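Local coordinates for protein AceL NrdHF-1-1 Intein (Metagenome, PDB 6ZGQ) that is a splice-inactive variant of a naturally split class 3 intein, a kind of protein that excises itself from a precursor and joins the flanking exteins, at residues Tyr44-Thr48 and Leu134-Gly138; Phe61-Phe66 and Ile113-Val118; Gly65-Lys69 and Arg150-Gly154. The contacts are given in a common frame with arbitrary orientation. Where two conformers were deposited one is given. Residue numbers count along the deposited sequence, not the author numbering.

Contact 1 of 3, residues Tyr44-Thr48 and Leu134-Gly138; sequences YTNPT and LSVPG
One backbone hydrogen bond joins the two segments: Thr-48 N donates to Ser-135 O at 2.9 Å with an N-H...O angle of 157°. Beside it a CA-H...O contact sets Pro-47 CA 3.2 Å from the same Ser-135 O. The nearest CA atoms are those of Pro-47 and Val-136, 4.9 Å apart. Strand 42-45 ends at Thr-45; Asn-46 and Pro-47 stay extended (psi 136° and 146°), then Thr-48 bends at -97/-18. The other segment is extended through Val-136 and turns at Pro-137 (-48/-40). End to end, the touching parts run 114° apart, so they cross rather than pair along their length. Within the all-beta Hint fold expected of an intein, this connection leads into strand 49-55, the neighbour of strand 128-135, and Ser-135 also bonds the backbone of Lys-49. Apolar packing is modest: Pro-47 CB reaches Leu-134 CB at 4.5 Å, and the backbone Pro-47 CA makes a van der Waals approach of 4.0 Å to Val-136 CG1. Among the hydroxyls, Thr-45 (chi1 p) turns its CB toward the other segment, and Thr-45 OG1 packs 3.9 Å from Val-136 CG1 and 4.0 Å from Pro-137 CD while hydrogen-bonded to Gln-34; Thr-48 OG1 (chi1 p) sits 3.5 Å from Ser-135 CB.

Contact 2 of 3, residues Phe61-Phe66 and Ile113-Val118; sequences FEGAGF and IKSTDV
This is van der Waals packing between the tip of the hairpin formed by strands 57-63 and 66-70 and the bend that carries the chain from strand 109-114 into strand 119-125. Gly-63 to Phe-66 form a type I' turn, with Ala-64 at 56/44 and Gly-65 at 85/4, closed by Gly-63 N to Phe-66 O at 2.9 Å and Phe-66 N to Gly-63 O at 3.0 Å. The arrangement is a two-residue beta hairpin, for which a type I' turn is a standard connection, and strand 119-125 pairs with its first strand through Glu-62 and Lys-119. The bend is a 3-10 segment, 115-117, with Asp-117 N bonded to Lys-114 O and Val-118 N to Ser-115 O, both at 3.0 Å. The nearest CA atoms are those of Gly-63 and Val-118, 4.2 Å apart; a side chain on Gly-63 would strike Asp-117 O, which Gly-63 CA meets at 3.5 Å in a CA-H...O contact. Val-118 CA approaches Glu-62 O likewise at 3.5 Å. Val-118 (chi1 t) brings CG1 to 3.8 Å from Phe-61 CB and 3.8 Å from Phe-66 CD2. Ile-113 (chi1 p, chi2 148°) sets CD1 3.5 Å from Phe-66 CB and 4.2 Å from Ala-64 CB, and Phe-66 (chi1 t) stacks on Phe-100.

Contact 3 of 3, residues Gly65-Lys69 and Arg150-Gly154; sequences GFDQK and RSVTG
Strands 66-69 and 150-154 pass at 7.3 Å between axes, their N-to-C directions 48° apart, and belong to different sheets; side chains rather than paired backbones bridge the gap. Phe-66 lies across from Ser-151 (CA to CA 6.6 Å) and Gln-68 across from Thr-153 (8.0 Å). Gln-68 (chi1 m, chi2 t, chi3 1°) reaches over with its whole amide. Gln-68 NE2 donates twice, to Val-152 O at 3.0 Å (158°) and to Ser-151 OG at 2.9 Å (166°), which uses both of its hydrogens. Gln-68 OE1 accepts from Thr-153 OG1 at 2.8 Å, and a water lies within hydrogen-bonding distance of both Gln-68 OE1 (3.1 Å) and Val-152 O (2.9 Å). Ser-151 (chi1 p) and Thr-153 (chi1 t) both direct CB toward the opposing strand. Thr-153 OG1 is also hydrogen-bonded to His-74 NE2. Phe-66 CD1 packs on Ser-151 CB at 3.6 Å. The charged side chains are satisfied away from this interface: Lys-69 NZ salt-bridges Asp-67 OD1 at 3.1 Å and also Glu-146, while Asp-67 OD2 bonds His-60 and Arg-150 pairs with Asp-20. Strand 150-154 probably leads to the C-terminal splice junction, and His-74, in an SPNH sequence that fits the conserved block B histidine of inteins, makes the linkage of Gln-68, Thr-153 and His-74 consistent with the splicing site of a Hint-fold intein.

Contacts 1 and 2 lie on opposite sides of the chain's centre, about 26 Å apart between centres, and each mixes buried with exposed residues; all five touching residues of contact 3 are buried, and its centre is about 5 Å from that of the chain. Contacts 2 and 3 share Gly-65 and Phe-66 and work from the same hairpin, whose strands meet through Phe-61 N and Gln-68 O at 2.9 Å: its tip packs on apolar groups, whereas its second strand spends a glutamine amide on polar ones. Contact 1 uses other strands and relies on a main-chain bond. Along the sequence its segments alternate with those of contact 3, so distant parts of the chain interleave.

Contact 1 of 3, residues Tyr44-Thr48 and Leu134-Gly138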
ATOM      1  N   TYR A  44     -15.486   2.007  -2.004  1.00 11.16           N
ATOM      2  CA  TYR A  44     -15.016   1.792  -3.382  1.00 11.23           C
ATOM      3  C   TYR A  44     -15.166   3.119  -4.156  1.00 11.55           C
ATOM      4  O   TYR A  44     -16.238   3.736  -4.129  1.00 11.93           O
ATOM      5  CB  TYR A  44     -15.758   0.629  -4.068  1.00 11.18           C
ATOM      6  CG  TYR A  44     -15.633  -0.689  -3.337  1.00 11.56           C
ATOM      7  CD1 TYR A  44     -14.530  -1.515  -3.529  1.00 11.58           C
ATOM      8  CD2 TYR A  44     -16.612  -1.106  -2.442  1.00 12.93           C
ATOM      9  CE1 TYR A  44     -14.408  -2.716  -2.855  1.00 11.95           C
ATOM     10  CE2 TYR A  44     -16.501  -2.312  -1.770  1.00 12.74           C
ATOM     11  CZ  TYR A  44     -15.397  -3.114  -1.981  1.00 12.20           C
ATOM     12  OH  TYR A  44     -15.273  -4.309  -1.317  1.00 13.23           O
ATOM     13  N   THR A  45     -14.079   3.557  -4.796  0.99 11.77           N
ATOM     14  CA  THR A  45     -14.026   4.794  -5.598  0.99 11.96           C
ATOM     15  C   THR A  45     -13.199   4.506  -6.856  0.99 10.76           C
ATOM     16  O   THR A  45     -12.418   3.558  -6.859  0.99  9.57           O
ATOM     17  CB  THR A  45     -13.329   5.941  -4.831  0.99 12.94           C
ATOM     18  OG1 THR A  45     -12.023   5.504  -4.444  0.99 13.11           O
ATOM     19  CG2 THR A  45     -14.111   6.362  -3.584  0.99 12.27           C
ATOM     20  N   ASN A  46     -13.391   5.311  -7.903  1.00 10.26           N
ATOM     21  CA  ASN A  46     -12.581   5.230  -9.132  1.00 10.18           C
ATOM     22  C   ASN A  46     -11.257   5.950  -8.860  1.00 10.30           C
ATOM     23  O   ASN A  46     -11.246   7.012  -8.233  1.00 10.46           O
ATOM     24  CB  ASN A  46     -13.330   5.826 -10.332  1.00 10.58           C
ATOM     25  CG  ASN A  46     -14.643   5.121 -10.597  1.00 10.73           C
ATOM     26  OD1 ASN A  46     -14.677   4.013 -11.132  1.00 11.60           O
ATOM     27  ND2 ASN A  46     -15.732   5.752 -10.196  1.00 12.70           N
ATOM     28  N   PRO A  47     -10.120   5.362  -9.290  1.00  9.44           N
ATOM     29  CA  PRO A  47      -8.863   6.117  -9.284  1.00  9.54           C
ATOM     30  C   PRO A  47      -8.997   7.328 -10.209  1.00  9.93           C
ATOM     31  O   PRO A  47      -9.704   7.225 -11.213  1.00 10.22           O
ATOM     32  CB  PRO A  47      -7.818   5.130  -9.837  1.00  9.10           C
ATOM     33  CG  PRO A  47      -8.474   3.787  -9.866  1.00  8.80           C
ATOM     34  CD  PRO A  47      -9.962   3.985  -9.780  1.00  8.50           C
ATOM     35  N   THR A  48      -8.350   8.445  -9.853  1.00  9.87           N
ATOM     36  CA  THR A  48      -8.339   9.680 -10.657  1.00 10.35           C
ATOM     37  C   THR A  48      -7.071   9.759 -11.528  1.00 10.47           C
ATOM     38  O   THR A  48      -7.049  10.522 -12.489  1.00 10.46           O
ATOM     39  CB  THR A  48      -8.437  10.936  -9.768  1.00 10.41           C
ATOM     40  OG1 THR A  48      -7.304  10.973  -8.900  1.00 10.36           O
ATOM     41  CG2 THR A  48      -9.731  10.934  -8.948  1.00 10.55           C
ATOM     42  N   LEU A 134      -1.615   4.572  -8.057  1.00  9.19           N
ATOM     43  CA  LEU A 134      -2.980   5.109  -8.203  1.00  9.10           C
ATOM     44  C   LEU A 134      -3.158   6.337  -7.305  1.00  9.71           C
ATOM     45  O   LEU A 134      -2.533   6.405  -6.245  1.00  9.59           O
ATOM     46  CB  LEU A 134      -4.013   4.059  -7.774  1.00  9.21           C
ATOM     47  CG  LEU A 134      -3.850   2.650  -8.332  1.00  9.46           C
ATOM     48  CD1 LEU A 134      -4.907   1.729  -7.733  1.00  9.71           C
ATOM     49  CD2 LEU A 134      -3.940   2.668  -9.845  1.00  9.67           C
ATOM     50  N   SER A 135      -3.993   7.282  -7.745  1.00  9.84           N
ATOM     51  CA  SER A 135      -4.533   8.350  -6.896  1.00 10.12           C
ATOM     52  C   SER A 135      -6.006   8.035  -6.622  1.00 10.31           C
ATOM     53  O   SER A 135      -6.747   7.727  -7.564  1.00  9.93           O
ATOM     54  CB  SER A 135      -4.375   9.709  -7.577  1.00 10.92           C
ATOM     55  OG  SER A 135      -3.010   9.923  -7.919  1.00 12.65           O
ATOM     56  N   VAL A 136      -6.389   8.052  -5.341  1.00 10.60           N
ATOM     57  CA  VAL A 136      -7.795   7.949  -4.892  1.00 11.13           C
ATOM     58  C   VAL A 136      -8.082   9.077  -3.888  1.00 11.36           C
ATOM     59  O   VAL A 136      -7.188   9.490  -3.158  1.00 11.84           O
ATOM     60  CB  VAL A 136      -8.111   6.560  -4.270  1.00 11.31           C
ATOM     61  CG1 VAL A 136      -8.236   5.499  -5.349  1.00 11.55           C
ATOM     62  CG2 VAL A 136      -7.070   6.150  -3.236  1.00 10.97           C
ATOM     63  N   PRO A 137      -9.325   9.600  -3.854  1.00 12.60           N
ATOM     64  CA  PRO A 137      -9.691  10.689  -2.933  1.00 12.75           C
ATOM     65  C   PRO A 137      -9.269  10.504  -1.462  1.00 12.90           C
ATOM     66  O   PRO A 137      -8.855  11.468  -0.822  1.00 13.82           O
ATOM     67  CB  PRO A 137     -11.216  10.716  -3.034  1.00 13.25           C
ATOM     68  CG  PRO A 137     -11.496  10.265  -4.430  1.00 13.20           C
ATOM     69  CD  PRO A 137     -10.457   9.213  -4.721  1.00 12.33           C
ATOM     70  N   GLY A 138      -9.383   9.280  -0.944  1.00 12.47           N
ATOM     71  CA  GLY A 138      -9.053   8.960   0.453  1.00 12.27           C
ATOM     72  C   GLY A 138      -7.553   8.944   0.725  1.00 12.64           C
ATOM     73  O   GLY A 138      -7.154   8.884   1.892  1.00 14.41           O
TER

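Contact 2 of 3, residues Phe61-Phe66 and Ile113-Val118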
ATOM      1  N   PHE A  61       8.889  -4.212   2.791  1.00  9.15           N
ATOM      2  CA  PHE A  61       8.397  -4.327   4.174  1.00  9.43           C
ATOM      3  C   PHE A  61       7.771  -5.723   4.330  1.00  9.92           C
ATOM      4  O   PHE A  61       6.918  -6.068   3.520  1.00 10.10           O
ATOM      5  CB  PHE A  61       7.340  -3.242   4.450  1.00  9.33           C
ATOM      6  CG  PHE A  61       7.870  -1.829   4.424  1.00  9.12           C
ATOM      7  CD1 PHE A  61       8.072  -1.164   3.222  1.00  8.78           C
ATOM      8  CD2 PHE A  61       8.144  -1.158   5.603  1.00  8.66           C
ATOM      9  CE1 PHE A  61       8.545   0.136   3.200  1.00  8.76           C
ATOM     10  CE2 PHE A  61       8.627   0.138   5.587  1.00  8.19           C
ATOM     11  CZ  PHE A  61       8.829   0.787   4.383  1.00  8.59           C
ATOM     12  N   GLU A  62       8.204  -6.511   5.326  1.00  9.98           N
ATOM     13  CA  GLU A  62       7.727  -7.896   5.520  1.00 11.08           C
ATOM     14  C   GLU A  62       7.668  -8.271   7.007  1.00 11.29           C
ATOM     15  O   GLU A  62       8.683  -8.200   7.707  1.00 10.03           O
ATOM     16  CB  GLU A  62       8.611  -8.906   4.767  1.00 12.43           C
ATOM     17  CG  GLU A  62       8.059 -10.334   4.801  1.00 14.68           C
ATOM     18  CD  GLU A  62       8.836 -11.335   3.961  1.00 18.44           C
ATOM     19  OE1 GLU A  62       9.987 -11.053   3.573  1.00 20.11           O
ATOM     20  OE2 GLU A  62       8.289 -12.425   3.689  1.00 21.85           O
ATOM     21  N   GLY A  63       6.485  -8.680   7.468  1.00 12.00           N
ATOM     22  CA  GLY A  63       6.316  -9.250   8.811  1.00 12.54           C
ATOM     23  C   GLY A  63       4.858  -9.316   9.224  1.00 13.94           C
ATOM     24  O   GLY A  63       4.105  -8.396   8.903  1.00 13.96           O
ATOM     25  N   ALA A  64       4.480 -10.421   9.878  1.00 15.15           N
ATOM     26  CA  ALA A  64       3.208 -10.578  10.599  1.00 17.41           C
ATOM     27  C   ALA A  64       1.963 -10.311   9.741  1.00 17.41           C
ATOM     28  O   ALA A  64       1.028  -9.649  10.206  1.00 19.13           O
ATOM     29  CB  ALA A  64       3.211  -9.687  11.837  1.00 20.38           C
ATOM     30  N   GLY A  65       1.959 -10.841   8.512  1.00 16.64           N
ATOM     31  CA  GLY A  65       0.831 -10.719   7.570  1.00 16.95           C
ATOM     32  C   GLY A  65       0.850  -9.433   6.755  1.00 14.97           C
ATOM     33  O   GLY A  65      -0.086  -9.189   5.988  1.00 15.09           O
ATOM     34  N   PHE A  66       1.904  -8.623   6.932  1.00 13.60           N
ATOM     35  CA  PHE A  66       2.147  -7.380   6.173  1.00 11.91           C
ATOM     36  C   PHE A  66       3.293  -7.629   5.169  1.00 11.60           C
ATOM     37  O   PHE A  66       4.391  -8.059   5.557  1.00 12.47           O
ATOM     38  CB  PHE A  66       2.487  -6.234   7.146  1.00 11.84           C
ATOM     39  CG  PHE A  66       2.570  -4.869   6.506  1.00 10.70           C
ATOM     40  CD1 PHE A  66       1.423  -4.152   6.210  1.00 10.91           C
ATOM     41  CD2 PHE A  66       3.801  -4.295   6.227  1.00 10.42           C
ATOM     42  CE1 PHE A  66       1.503  -2.898   5.630  1.00 10.95           C
ATOM     43  CE2 PHE A  66       3.889  -3.044   5.642  1.00 10.74           C
ATOM     44  CZ  PHE A  66       2.737  -2.346   5.337  1.00 10.58           C
ATOM     45  N   ILE A 113      -0.690  -3.894  13.510  1.00 13.32           N
ATOM     46  CA  ILE A 113       0.524  -4.636  13.911  1.00 13.99           C
ATOM     47  C   ILE A 113       1.664  -3.643  14.150  1.00 13.92           C
ATOM     48  O   ILE A 113       1.772  -2.660  13.410  1.00 13.18           O
ATOM     49  CB  ILE A 113       0.919  -5.716  12.871  1.00 13.75           C
ATOM     50  CG1 ILE A 113       1.093  -5.119  11.464  1.00 14.46           C
ATOM     51  CG2 ILE A 113      -0.129  -6.822  12.855  1.00 13.26           C
ATOM     52  CD1 ILE A 113       2.137  -5.826  10.632  1.00 15.64           C
ATOM     53  N   LYS A 114       2.469  -3.889  15.192  1.00 14.74           N
ATOM     54  CA  LYS A 114       3.633  -3.052  15.526  1.00 15.14           C
ATOM     55  C   LYS A 114       4.599  -3.047  14.338  1.00 13.66           C
ATOM     56  O   LYS A 114       4.916  -4.117  13.817  1.00 13.49           O
ATOM     57  CB  LYS A 114       4.336  -3.560  16.797  1.00 16.36           C
ATOM     58  CG  LYS A 114       3.628  -3.191  18.090  1.00 17.80           C
ATOM     59  CD  LYS A 114       4.281  -3.827  19.304  1.00 20.94           C
ATOM     60  CE  LYS A 114       5.574  -3.128  19.685  1.00 20.26           C
ATOM     61  NZ  LYS A 114       6.279  -3.879  20.762  1.00 25.18           N
ATOM     62  N   SER A 115       5.011  -1.848  13.903  1.00 13.92           N
ATOM     63  CA  SER A 115       5.943  -1.671  12.780  1.00 12.85           C
ATOM     64  C   SER A 115       7.290  -2.356  13.075  1.00 12.96           C
ATOM     65  O   SER A 115       7.973  -2.770  12.134  1.00 14.47           O
ATOM     66  CB  SER A 115       6.145  -0.189  12.462  1.00 12.41           C
ATOM     67  OG  SER A 115       6.510   0.544  13.613  1.00 12.44           O
ATOM     68  N   THR A 116       7.639  -2.480  14.362  0.57 13.33           N
ATOM     69  CA  THR A 116       8.872  -3.142  14.819  0.57 13.63           C
ATOM     70  C   THR A 116       8.820  -4.666  14.589  0.57 13.50           C
ATOM     71  O   THR A 116       9.834  -5.335  14.773  0.57 14.13           O
ATOM     72  CB  THR A 116       9.160  -2.832  16.306  0.57 13.99           C
ATOM     73  OG1 THR A 116       7.993  -3.110  17.086  0.57 15.00           O
ATOM     74  CG2 THR A 116       9.549  -1.367  16.495  0.57 14.24           C
ATOM     75  N   ASP A 117       7.654  -5.191  14.189  1.00 13.28           N
ATOM     76  CA  ASP A 117       7.483  -6.617  13.822  1.00 13.00           C
ATOM     77  C   ASP A 117       7.668  -6.791  12.306  1.00 11.70           C
ATOM     78  O   ASP A 117       7.488  -7.897  11.812  1.00 11.72           O
ATOM     79  CB  ASP A 117       6.077  -7.149  14.177  1.00 14.00           C
ATOM     80  CG  ASP A 117       5.850  -7.372  15.679  1.00 16.38           C
ATOM     81  OD1 ASP A 117       6.793  -7.273  16.487  1.00 18.06           O
ATOM     82  OD2 ASP A 117       4.695  -7.663  16.040  1.00 20.12           O
ATOM     83  N   VAL A 118       8.001  -5.708  11.589  1.00 11.63           N
ATOM     84  CA  VAL A 118       8.080  -5.676  10.115  1.00 10.45           C
ATOM     85  C   VAL A 118       9.514  -5.318   9.710  1.00 10.42           C
ATOM     86  O   VAL A 118       9.971  -4.200   9.977  1.00 10.15           O
ATOM     87  CB  VAL A 118       7.078  -4.648   9.523  1.00 10.19           C
ATOM     88  CG1 VAL A 118       7.169  -4.560   7.998  1.00  9.96           C
ATOM     89  CG2 VAL A 118       5.653  -4.990   9.941  1.00 10.42           C
TER

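Contact 3 of 3, residues Gly65-Lys69 and Arg150-Gly154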
ATOM      1  N   GLY A  65       1.959 -10.841   8.512  1.00 16.64           N
ATOM      2  CA  GLY A  65       0.831 -10.719   7.570  1.00 16.95           C
ATOM      3  C   GLY A  65       0.850  -9.433   6.755  1.00 14.97           C
ATOM      4  O   GLY A  65      -0.086  -9.189   5.988  1.00 15.09           O
ATOM      5  N   PHE A  66       1.904  -8.623   6.932  1.00 13.60           N
ATOM      6  CA  PHE A  66       2.147  -7.380   6.173  1.00 11.91           C
ATOM      7  C   PHE A  66       3.293  -7.629   5.169  1.00 11.60           C
ATOM      8  O   PHE A  66       4.391  -8.059   5.557  1.00 12.47           O
ATOM      9  CB  PHE A  66       2.487  -6.234   7.146  1.00 11.84           C
ATOM     10  CG  PHE A  66       2.570  -4.869   6.506  1.00 10.70           C
ATOM     11  CD1 PHE A  66       1.423  -4.152   6.210  1.00 10.91           C
ATOM     12  CD2 PHE A  66       3.801  -4.295   6.227  1.00 10.42           C
ATOM     13  CE1 PHE A  66       1.503  -2.898   5.630  1.00 10.95           C
ATOM     14  CE2 PHE A  66       3.889  -3.044   5.642  1.00 10.74           C
ATOM     15  CZ  PHE A  66       2.737  -2.346   5.337  1.00 10.58           C
ATOM     16  N   ASP A  67       3.020  -7.402   3.882  1.00 10.81           N
ATOM     17  CA  ASP A  67       4.056  -7.437   2.829  1.00 10.44           C
ATOM     18  C   ASP A  67       3.736  -6.376   1.778  1.00  9.61           C
ATOM     19  O   ASP A  67       2.681  -6.463   1.141  1.00  9.69           O
ATOM     20  CB  ASP A  67       4.143  -8.819   2.166  1.00 11.78           C
ATOM     21  CG  ASP A  67       5.440  -9.024   1.383  1.00 12.64           C
ATOM     22  OD1 ASP A  67       5.674  -8.295   0.395  1.00 14.31           O
ATOM     23  OD2 ASP A  67       6.227  -9.907   1.770  1.00 14.02           O
ATOM     24  N   GLN A  68       4.629  -5.388   1.633  1.00  9.02           N
ATOM     25  CA  GLN A  68       4.551  -4.356   0.585  1.00  8.79           C
ATOM     26  C   GLN A  68       5.941  -4.194  -0.059  1.00  8.71           C
ATOM     27  O   GLN A  68       6.957  -4.220   0.650  1.00  8.48           O
ATOM     28  CB  GLN A  68       4.024  -3.034   1.163  1.00  8.37           C
ATOM     29  CG  GLN A  68       2.598  -3.164   1.687  1.00  9.10           C
ATOM     30  CD  GLN A  68       1.939  -1.849   2.037  1.00 10.26           C
ATOM     31  OE1 GLN A  68       2.517  -0.770   1.887  1.00 10.16           O
ATOM     32  NE2 GLN A  68       0.702  -1.938   2.511  1.00  9.80           N
ATOM     33  N   LYS A  69       5.953  -4.097  -1.394  1.00  8.94           N
ATOM     34  CA  LYS A  69       7.153  -3.871  -2.204  1.00  9.84           C
ATOM     35  C   LYS A  69       6.913  -2.552  -2.955  1.00  9.56           C
ATOM     36  O   LYS A  69       6.062  -2.493  -3.853  1.00 10.65           O
ATOM     37  CB  LYS A  69       7.387  -5.073  -3.138  1.00 10.81           C
ATOM     38  CG  LYS A  69       7.627  -6.380  -2.382  1.00 11.45           C
ATOM     39  CD  LYS A  69       7.900  -7.561  -3.301  1.00 13.97           C
ATOM     40  CE  LYS A  69       7.883  -8.884  -2.549  1.00 14.96           C
ATOM     41  NZ  LYS A  69       6.501  -9.415  -2.388  1.00 18.48           N
ATOM     42  N   ARG A 150      -4.345  -8.640   3.056  1.00  9.77           N
ATOM     43  CA  ARG A 150      -4.693  -7.284   2.609  1.00  9.50           C
ATOM     44  C   ARG A 150      -4.173  -6.269   3.639  1.00  8.90           C
ATOM     45  O   ARG A 150      -4.174  -6.559   4.840  1.00  8.84           O
ATOM     46  CB  ARG A 150      -6.212  -7.173   2.379  1.00  9.77           C
ATOM     47  CG  ARG A 150      -6.702  -8.151   1.323  1.00 11.00           C
ATOM     48  CD  ARG A 150      -8.125  -7.942   0.833  1.00 11.85           C
ATOM     49  NE  ARG A 150      -8.375  -8.926  -0.218  1.00 12.61           N
ATOM     50  CZ  ARG A 150      -8.635 -10.215  -0.011  1.00 13.12           C
ATOM     51  NH1 ARG A 150      -8.724 -10.716   1.220  1.00 13.45           N
ATOM     52  NH2 ARG A 150      -8.817 -11.017  -1.054  1.00 13.53           N
ATOM     53  N   SER A 151      -3.675  -5.128   3.147  1.00  8.06           N
ATOM     54  CA  SER A 151      -3.128  -4.035   3.971  1.00  8.12           C
ATOM     55  C   SER A 151      -3.352  -2.697   3.272  1.00  7.97           C
ATOM     56  O   SER A 151      -3.608  -2.682   2.060  1.00  8.04           O
ATOM     57  CB  SER A 151      -1.637  -4.248   4.241  1.00  7.82           C
ATOM     58  OG  SER A 151      -0.879  -4.299   3.038  1.00  8.46           O
ATOM     59  N   VAL A 152      -3.275  -1.602   4.036  1.00  7.63           N
ATOM     60  CA  VAL A 152      -3.480  -0.234   3.522  1.00  7.80           C
ATOM     61  C   VAL A 152      -2.107   0.294   3.091  1.00  7.59           C
ATOM     62  O   VAL A 152      -1.132   0.108   3.824  1.00  7.75           O
ATOM     63  CB  VAL A 152      -4.139   0.682   4.594  1.00  7.81           C
ATOM     64  CG1 VAL A 152      -4.209   2.144   4.158  1.00  7.87           C
ATOM     65  CG2 VAL A 152      -5.538   0.179   4.940  1.00  7.75           C
ATOM     66  N   THR A 153      -2.037   0.885   1.896  1.00  7.07           N
ATOM     67  CA  THR A 153      -0.810   1.510   1.372  1.00  6.95           C
ATOM     68  C   THR A 153      -1.162   2.889   0.802  1.00  7.08           C
ATOM     69  O   THR A 153      -2.332   3.121   0.475  1.00  7.89           O
ATOM     70  CB  THR A 153      -0.134   0.615   0.314  1.00  6.39           C
ATOM     71  OG1 THR A 153       1.231   1.012   0.193  1.00  6.61           O
ATOM     72  CG2 THR A 153      -0.829   0.704  -1.047  1.00  6.05           C
ATOM     73  N   GLY A 154      -0.181   3.790   0.713  1.00  7.01           N
ATOM     74  CA  GLY A 154      -0.409   5.152   0.209  1.00  7.53           C
ATOM     75  C   GLY A 154      -0.723   5.199  -1.278  1.00  7.57           C
ATOM     76  O   GLY A 154      -0.148   4.421  -2.052  1.00 10.26           O
TER
HETATM   77  O   HOH W   1       1.518   1.385   3.899  1.00  9.26           O